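PDB 3EGL: DegV family protein, which binds long-chain fatty acids such as palmitate and may take part in lipid transport or fatty acid metabolism. Local coordinates for residues V8-S13 against L24-I29. Sequence-based numbering, arbitrary orientation.
Sequences VIVDSS and LDITVI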
loop_
_atom_site.group_PDB
_atom_site.type_symbol
_atom_site.label_atom_id
_atom_site.label_comp_id
_atom_site.label_asym_id
_atom_site.label_seq_id
_atom_site.Cartn_x
_atom_site.Cartn_y
_atom_site.Cartn_z
ATOM N N VAL A 8 11.963 5.575 9.427
ATOM C CA VAL A 8 10.917 4.801 8.764
ATOM C C VAL A 8 11.297 4.413 7.336
ATOM O O VAL A 8 11.822 5.226 6.570
ATOM C CB VAL A 8 9.585 5.569 8.772
ATOM C CG1 VAL A 8 8.463 4.772 8.045
ATOM C CG2 VAL A 8 9.176 5.892 10.224
ATOM N N ILE A 9 11.049 3.151 7.004
ATOM C CA ILE A 9 11.396 2.583 5.700
ATOM C C ILE A 9 10.190 1.858 5.163
ATOM O O ILE A 9 9.554 1.086 5.890
ATOM C CB ILE A 9 12.544 1.540 5.794
ATOM C CG1 ILE A 9 13.748 2.130 6.540
ATOM C CG2 ILE A 9 13.002 1.088 4.393
ATOM C CD1 ILE A 9 15.044 1.198 6.520
ATOM N N VAL A 10 9.897 2.102 3.886
ATOM C CA VAL A 10 8.868 1.360 3.151
ATOM C C VAL A 10 9.500 0.894 1.844
ATOM O O VAL A 10 10.624 1.247 1.531
ATOM C CB VAL A 10 7.582 2.227 2.784
ATOM C CG1 VAL A 10 6.941 2.791 3.997
ATOM C CG2 VAL A 10 7.932 3.364 1.829
ATOM N N ASP A 11 8.747 0.113 1.078
ATOM C CA ASP A 11 9.169 -0.236 -0.253
ATOM C C ASP A 11 8.314 0.593 -1.234
ATOM O O ASP A 11 7.437 1.378 -0.795
ATOM C CB ASP A 11 9.119 -1.751 -0.472
ATOM C CG ASP A 11 7.705 -2.347 -0.309
ATOM O OD1 ASP A 11 6.856 -2.035 -1.180
ATOM O OD2 ASP A 11 7.454 -3.153 0.652
ATOM N N SER A 12 8.583 0.448 -2.533
ATOM C CA SER A 12 7.934 1.288 -3.539
ATOM C C SER A 12 6.424 0.995 -3.638
ATOM O O SER A 12 5.654 1.871 -4.017
ATOM C CB SER A 12 8.611 1.126 -4.905
ATOM O OG SER A 12 8.393 -0.215 -5.307
ATOM N N SER A 13 6.013 -0.227 -3.287
ATOM C CA SER A 13 4.592 -0.554 -3.294
ATOM C C SER A 13 3.728 0.342 -2.387
ATOM O O SER A 13 2.506 0.391 -2.585
ATOM C CB SER A 13 4.310 -2.028 -2.960
ATOM O OG SER A 13 4.571 -2.283 -1.599
ATOM N N LEU A 24 9.392 13.985 4.423
ATOM C CA LEU A 24 9.242 13.327 5.739
ATOM C C LEU A 24 10.395 12.415 6.110
ATOM O O LEU A 24 10.357 11.755 7.139
ATOM C CB LEU A 24 7.936 12.536 5.846
ATOM C CG LEU A 24 6.659 13.164 5.270
ATOM C CD1 LEU A 24 5.509 12.182 5.423
ATOM C CD2 LEU A 24 6.340 14.489 5.937
ATOM N N ASP A 25 11.410 12.349 5.257
ATOM C CA ASP A 25 12.588 11.529 5.544
ATOM C C ASP A 25 12.241 10.023 5.705
ATOM O O ASP A 25 12.779 9.287 6.569
ATOM C CB ASP A 25 13.286 12.076 6.770
ATOM C CG ASP A 25 14.738 11.717 6.817
ATOM O OD1 ASP A 25 15.279 11.141 5.853
ATOM O OD2 ASP A 25 15.375 12.018 7.839
ATOM N N ILE A 26 11.306 9.579 4.873
ATOM C CA ILE A 26 10.970 8.177 4.812
ATOM C C ILE A 26 11.856 7.563 3.718
ATOM O O ILE A 26 11.907 8.076 2.605
ATOM C CB ILE A 26 9.472 7.994 4.481
ATOM C CG1 ILE A 26 8.623 8.541 5.641
ATOM C CG2 ILE A 26 9.131 6.521 4.191
ATOM C CD1 ILE A 26 7.133 8.570 5.360
ATOM N N THR A 27 12.542 6.472 4.054
ATOM C CA THR A 27 13.381 5.789 3.095
ATOM C C THR A 27 12.489 4.863 2.257
ATOM O O THR A 27 11.686 4.067 2.812
ATOM C CB THR A 27 14.482 4.962 3.821
ATOM O OG1 THR A 27 15.213 5.817 4.704
ATOM C CG2 THR A 27 15.474 4.338 2.833
ATOM N N VAL A 28 12.624 4.978 0.932
ATOM C CA VAL A 28 11.908 4.094 -0.002
ATOM C C VAL A 28 12.864 3.052 -0.671
ATOM O O VAL A 28 13.857 3.430 -1.271
ATOM C CB VAL A 28 11.127 4.944 -1.046
ATOM C CG1 VAL A 28 10.327 4.044 -2.030
ATOM C CG2 VAL A 28 10.207 5.975 -0.308
ATOM N N ILE A 29 12.588 1.754 -0.534
ATOM C CA ILE A 29 13.365 0.755 -1.296
ATOM C C ILE A 29 12.518 0.232 -2.420
ATOM O O ILE A 29 11.407 -0.249 -2.174
ATOM C CB ILE A 29 13.763 -0.501 -0.453
ATOM C CG1 ILE A 29 14.131 -0.109 0.949
ATOM C CG2 ILE A 29 14.955 -1.261 -1.119
ATOM C CD1 ILE A 29 14.154 -1.292 1.831
HETATM O O HOH W 1 13.939 6.721 6.912
HETATM O O HOH W 2 11.846 8.339 8.896
#
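I9 holds CG2 anti to its backbone N (CG1 at chi1 -52°), which turns this methyl toward the strand of I29, whose CG1 (chi1 -38°) reaches back over the V10 carbonyl; the two side chains cross obliquely, I9 CG2 lying 3.7 Å from I29 CD1. T27 stands beside I9 and points the same way, its CB against I9 CG1. On the other face V10 carries CG2 in the crowded position between N and C, where it meets both the CG2 methyl of I26 and that of V28, the latter at 4.1 Å.

Between these two faces the backbones run parallel, joined by T27 N to V8 O, V10 N to T27 O and I29 N to V10 O, each 2.9 Å. V10 N sits almost on the axis of the T27 carbonyl (C=O...N 175°), and the other two bonds lie in their carbonyl planes. A weak, bent S12 N to I29 O bond ends the ladder as 8-13 turns into a 3-10 segment, where D11 OD1 accepts from S13 OG through its syn lone pair.

At the other end two waters tie the chains together. One gives hydrogens to V8 O and D25 O and accepts from T27 OG1; a second links V8 N to the O of D25, whose positive phi belongs to the Schellman motif that ends the preceding helix.

This is the pairing of a beta-alpha-beta unit, 7-11, 18-23 and 26-35. Helix 47-60 covers the I9, T27 and I29 face, helix 104-116 the V8, V10 and I26 face, and strand 66-69 pairs with the far edge of 7-11; the D11 side chain is about 7 Å from bound palmitate.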